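Local coordinates for protein RNA polymerase ECF-subfamily sigma factor (Streptomyces venezuelae, PDB 6DXO) that directs RNA polymerase to specific promoters as an ECF sigma factor, probably for aerial mycelium formation, and is bound by an anti-sigma factor, at residues Y19-I30 with A40-F48. Residues are numbered along the deposited sequence; the frame is centred on the assembly and turned at random.
Sequences YDQYSDTVYRYI and AEDLTSETF
Phe48 receives the edge of Tyr19 on one face, a T-shaped pair with ring centroids 5.1 Å apart and planes at 66°. CD1 of Tyr19 stands over the centre of the phenyl ring, and the far rim of that ring wedges against the backbone of helix 12-31, where Phe48 CZ comes to 3.6 Å from Ser23 CA. Val26 slides past Phe48 in the opposite sense, CG2 lying along CE1, while its CG1 meets CG2 of Thr47 tip to tip. With an alanine in place of Phe48, a gap is likely to open between the helices, and the edge of Tyr19 would lose its aromatic face and Val26 CG2 its contact with the ring.

Farther along, the packing becomes knobs-into-holes. Ile30 enters the hole formed by Ala40, Leu43, Thr44 and Thr47; with CG1 anti to the carbonyl carbon (chi1 -65°) and the chain extended, CD1 rests 3.7 Å from Leu43 O. Thr44 is the reciprocal knob, among Ser23, Val26, Tyr27 and Ile30. Its methyl faces Val26 CG1, and its OG1, at the in-plane edge of the Tyr27 ring, donates to Ala40 O at 2.7 Å. Thr47 OG1 likewise donates to Leu43 O, 2.8 Å away, opposite in face to Thr47 N. Tyr27 lies alongside Glu41, ring and carboxylate 27° apart, and a water bridges their ends, 2.6 Å from Glu41 OE2.

The two segments, roughly antiparallel within sigma region 2, share no direct hydrogen bond: the hydroxyls of Thr44 and Thr47 are satisfied by carbonyls of their own helix, which lets their apolar parts face the other. Asp42 to Ser45 form the probable polymerase-core-binding motif, so Leu43 and Thr44 pack here from within it, while Tyr19 OH bonds to Gln66 of the partner chain at the sigma–anti-sigma interface.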
loop_
_atom_site.group_PDB
_atom_site.type_symbol
_atom_site.label_atom_id
_atom_site.label_comp_id
_atom_site.label_asym_id
_atom_site.label_seq_id
_atom_site.Cartn_x
_atom_site.Cartn_y
_atom_site.Cartn_z
ATOM N N TYR A 19 5.555 2.255 2.717
ATOM C CA TYR A 19 4.215 1.859 2.282
ATOM C C TYR A 19 3.428 3.030 1.701
ATOM O O TYR A 19 2.860 2.931 0.613
ATOM C CB TYR A 19 3.447 1.176 3.412
ATOM C CG TYR A 19 2.037 0.793 3.000
ATOM C CD1 TYR A 19 1.790 -0.408 2.345
ATOM C CD2 TYR A 19 0.971 1.648 3.240
ATOM C CE1 TYR A 19 0.499 -0.762 1.942
ATOM C CE2 TYR A 19 -0.325 1.307 2.847
ATOM C CZ TYR A 19 -0.552 0.100 2.209
ATOM O OH TYR A 19 -1.828 -0.231 1.816
ATOM N N ASP A 20 3.393 4.157 2.413
ATOM C CA ASP A 20 2.761 5.348 1.855
ATOM C C ASP A 20 3.252 5.705 0.450
ATOM O O ASP A 20 2.461 6.012 -0.441
ATOM C CB ASP A 20 2.997 6.558 2.762
ATOM C CG ASP A 20 2.429 6.382 4.140
ATOM O OD1 ASP A 20 1.511 5.557 4.345
ATOM O OD2 ASP A 20 2.910 7.115 5.044
ATOM N N GLN A 21 4.562 5.645 0.240
ATOM C CA GLN A 21 5.165 6.110 -0.996
ATOM C C GLN A 21 4.915 5.140 -2.171
ATOM O O GLN A 21 4.705 5.566 -3.306
ATOM C CB GLN A 21 6.680 6.261 -0.782
ATOM C CG GLN A 21 7.506 6.594 -2.015
ATOM C CD GLN A 21 8.966 6.888 -1.664
ATOM O OE1 GLN A 21 9.335 6.960 -0.491
ATOM N NE2 GLN A 21 9.800 7.058 -2.688
ATOM N N TYR A 22 4.927 3.849 -1.877
ATOM C CA TYR A 22 4.968 2.832 -2.937
ATOM C C TYR A 22 3.713 1.973 -3.071
ATOM O O TYR A 22 3.587 1.217 -4.050
ATOM C CB TYR A 22 6.160 1.892 -2.722
ATOM C CG TYR A 22 7.487 2.528 -2.972
ATOM C CD1 TYR A 22 8.302 2.900 -1.910
ATOM C CD2 TYR A 22 7.947 2.745 -4.271
ATOM C CE1 TYR A 22 9.562 3.476 -2.131
ATOM C CE2 TYR A 22 9.225 3.323 -4.498
ATOM C CZ TYR A 22 10.007 3.689 -3.421
ATOM O OH TYR A 22 11.258 4.253 -3.623
ATOM N N SER A 23 2.796 2.044 -2.110
ATOM C CA SER A 23 1.694 1.070 -2.118
ATOM C C SER A 23 0.817 1.155 -3.355
ATOM O O SER A 23 0.427 0.115 -3.903
ATOM C CB SER A 23 0.841 1.142 -0.845
ATOM O OG SER A 23 0.265 2.419 -0.715
ATOM N N ASP A 24 0.520 2.368 -3.824
ATOM C CA ASP A 24 -0.402 2.503 -4.965
ATOM C C ASP A 24 0.234 1.963 -6.245
ATOM O O ASP A 24 -0.434 1.371 -7.095
ATOM C CB ASP A 24 -0.828 3.957 -5.174
ATOM C CG ASP A 24 -1.831 4.439 -4.124
ATOM O OD1 ASP A 24 -2.630 3.621 -3.611
ATOM O OD2 ASP A 24 -1.835 5.650 -3.833
ATOM N N THR A 25 1.540 2.164 -6.387
ATOM C CA THR A 25 2.236 1.639 -7.560
ATOM C C THR A 25 2.251 0.115 -7.569
ATOM O O THR A 25 2.037 -0.493 -8.625
ATOM C CB THR A 25 3.685 2.190 -7.663
ATOM O OG1 THR A 25 3.654 3.630 -7.678
ATOM C CG2 THR A 25 4.326 1.701 -8.940
ATOM N N VAL A 26 2.526 -0.504 -6.417
ATOM C CA VAL A 26 2.509 -1.966 -6.308
ATOM C C VAL A 26 1.105 -2.458 -6.633
ATOM O O VAL A 26 0.911 -3.381 -7.428
ATOM C CB VAL A 26 2.960 -2.461 -4.913
ATOM C CG1 VAL A 26 2.606 -3.930 -4.687
ATOM C CG2 VAL A 26 4.479 -2.250 -4.733
ATOM N N TYR A 27 0.123 -1.805 -6.032
ATOM C CA TYR A 27 -1.277 -2.215 -6.234
ATOM C C TYR A 27 -1.657 -2.162 -7.704
ATOM O O TYR A 27 -2.284 -3.094 -8.233
ATOM C CB TYR A 27 -2.165 -1.306 -5.404
ATOM C CG TYR A 27 -3.649 -1.511 -5.575
ATOM C CD1 TYR A 27 -4.288 -2.603 -5.013
ATOM C CD2 TYR A 27 -4.404 -0.577 -6.262
ATOM C CE1 TYR A 27 -5.706 -2.767 -5.152
ATOM C CE2 TYR A 27 -5.786 -0.715 -6.395
ATOM C CZ TYR A 27 -6.418 -1.808 -5.847
ATOM O OH TYR A 27 -7.781 -1.923 -5.997
ATOM N N ARG A 28 -1.283 -1.082 -8.372
ATOM C CA ARG A 28 -1.602 -0.916 -9.789
ATOM C C ARG A 28 -0.900 -1.930 -10.673
ATOM O O ARG A 28 -1.485 -2.408 -11.631
ATOM C CB ARG A 28 -1.334 0.509 -10.262
ATOM C CG ARG A 28 -2.297 1.523 -9.635
ATOM C CD ARG A 28 -2.197 2.847 -10.349
ATOM N NE ARG A 28 -1.084 3.650 -9.869
ATOM C CZ ARG A 28 -1.204 4.593 -8.938
ATOM N NH1 ARG A 28 -2.386 4.841 -8.398
ATOM N NH2 ARG A 28 -0.145 5.286 -8.550
ATOM N N TYR A 29 0.338 -2.290 -10.334
ATOM C CA TYR A 29 1.003 -3.345 -11.093
ATOM C C TYR A 29 0.228 -4.671 -10.976
ATOM O O TYR A 29 -0.006 -5.386 -11.975
ATOM C CB TYR A 29 2.451 -3.501 -10.620
ATOM C CG TYR A 29 3.103 -4.748 -11.199
ATOM C CD1 TYR A 29 3.591 -4.757 -12.507
ATOM C CD2 TYR A 29 3.177 -5.926 -10.455
ATOM C CE1 TYR A 29 4.191 -5.914 -13.048
ATOM C CE2 TYR A 29 3.764 -7.080 -10.994
ATOM C CZ TYR A 29 4.248 -7.063 -12.286
ATOM O OH TYR A 29 4.805 -8.213 -12.820
ATOM N N ILE A 30 -0.194 -4.981 -9.756
ATOM C CA ILE A 30 -0.885 -6.229 -9.450
ATOM C C ILE A 30 -2.323 -6.247 -10.010
ATOM O O ILE A 30 -2.786 -7.272 -10.515
ATOM C CB ILE A 30 -0.897 -6.494 -7.917
ATOM C CG1 ILE A 30 0.533 -6.719 -7.391
ATOM C CG2 ILE A 30 -1.754 -7.693 -7.552
ATOM C CD1 ILE A 30 0.598 -6.965 -5.876
ATOM N N ALA A 40 -5.917 -8.445 -5.343
ATOM C CA ALA A 40 -4.906 -7.410 -5.589
ATOM C C ALA A 40 -4.483 -6.734 -4.271
ATOM O O ALA A 40 -3.299 -6.470 -4.040
ATOM C CB ALA A 40 -5.407 -6.389 -6.592
ATOM N N GLU A 41 -5.452 -6.490 -3.396
ATOM C CA GLU A 41 -5.158 -5.894 -2.091
ATOM C C GLU A 41 -4.310 -6.840 -1.252
ATOM O O GLU A 41 -3.325 -6.420 -0.635
ATOM C CB GLU A 41 -6.454 -5.544 -1.337
ATOM C CG GLU A 41 -7.297 -4.450 -2.001
ATOM C CD GLU A 41 -8.727 -4.382 -1.464
ATOM O OE1 GLU A 41 -9.107 -5.240 -0.645
ATOM O OE2 GLU A 41 -9.465 -3.459 -1.864
ATOM N N ASP A 42 -4.690 -8.118 -1.225
ATOM C CA ASP A 42 -3.975 -9.118 -0.431
ATOM C C ASP A 42 -2.527 -9.313 -0.885
ATOM O O ASP A 42 -1.612 -9.387 -0.057
ATOM C CB ASP A 42 -4.706 -10.465 -0.440
ATOM C CG ASP A 42 -5.975 -10.452 0.401
ATOM O OD1 ASP A 42 -6.183 -9.480 1.162
ATOM O OD2 ASP A 42 -6.757 -11.425 0.306
ATOM N N LEU A 43 -2.317 -9.399 -2.193
ATOM C CA LEU A 43 -0.964 -9.541 -2.715
ATOM C C LEU A 43 -0.140 -8.253 -2.535
ATOM O O LEU A 43 1.084 -8.284 -2.502
ATOM C CB LEU A 43 -0.976 -10.012 -4.182
ATOM C CG LEU A 43 -1.518 -11.423 -4.456
ATOM C CD1 LEU A 43 -1.432 -11.739 -5.949
ATOM C CD2 LEU A 43 -0.793 -12.476 -3.648
ATOM N N THR A 44 -0.810 -7.114 -2.407
ATOM C CA THR A 44 -0.079 -5.868 -2.172
ATOM C C THR A 44 0.489 -5.940 -0.769
ATOM O O THR A 44 1.676 -5.664 -0.538
ATOM C CB THR A 44 -1.010 -4.629 -2.340
ATOM O OG1 THR A 44 -1.453 -4.558 -3.700
ATOM C CG2 THR A 44 -0.252 -3.343 -2.014
ATOM N N SER A 45 -0.357 -6.345 0.167
ATOM C CA SER A 45 0.061 -6.543 1.551
ATOM C C SER A 45 1.188 -7.559 1.623
ATOM O O SER A 45 2.217 -7.309 2.240
ATOM C CB SER A 45 -1.125 -7.018 2.391
ATOM O OG SER A 45 -0.704 -7.439 3.673
ATOM N N GLU A 46 0.999 -8.712 0.984
ATOM C CA GLU A 46 2.059 -9.729 0.977
ATOM C C GLU A 46 3.397 -9.258 0.378
ATOM O O GLU A 46 4.469 -9.653 0.860
ATOM C CB GLU A 46 1.584 -11.000 0.277
ATOM C CG GLU A 46 2.544 -12.175 0.438
ATOM C CD GLU A 46 2.729 -12.585 1.898
ATOM O OE1 GLU A 46 1.770 -12.433 2.689
ATOM O OE2 GLU A 46 3.833 -13.055 2.258
ATOM N N THR A 47 3.340 -8.426 -0.658
ATOM C CA THR A 47 4.545 -7.885 -1.277
ATOM C C THR A 47 5.352 -7.089 -0.258
ATOM O O THR A 47 6.547 -7.298 -0.087
ATOM C CB THR A 47 4.220 -6.993 -2.489
ATOM O OG1 THR A 47 3.646 -7.791 -3.539
ATOM C CG2 THR A 47 5.460 -6.298 -3.006
ATOM N N PHE A 48 4.686 -6.168 0.427
ATOM C CA PHE A 48 5.387 -5.396 1.446
ATOM C C PHE A 48 5.887 -6.245 2.618
ATOM O O PHE A 48 6.988 -6.005 3.151
ATOM C CB PHE A 48 4.517 -4.233 1.933
ATOM C CG PHE A 48 4.465 -3.096 0.970
ATOM C CD1 PHE A 48 3.474 -3.038 -0.016
ATOM C CD2 PHE A 48 5.417 -2.091 1.023
ATOM C CE1 PHE A 48 3.444 -1.981 -0.923
ATOM C CE2 PHE A 48 5.384 -1.025 0.131
ATOM C CZ PHE A 48 4.397 -0.965 -0.850
HETATM O O HOH W 1 -8.759 -1.256 -3.115
#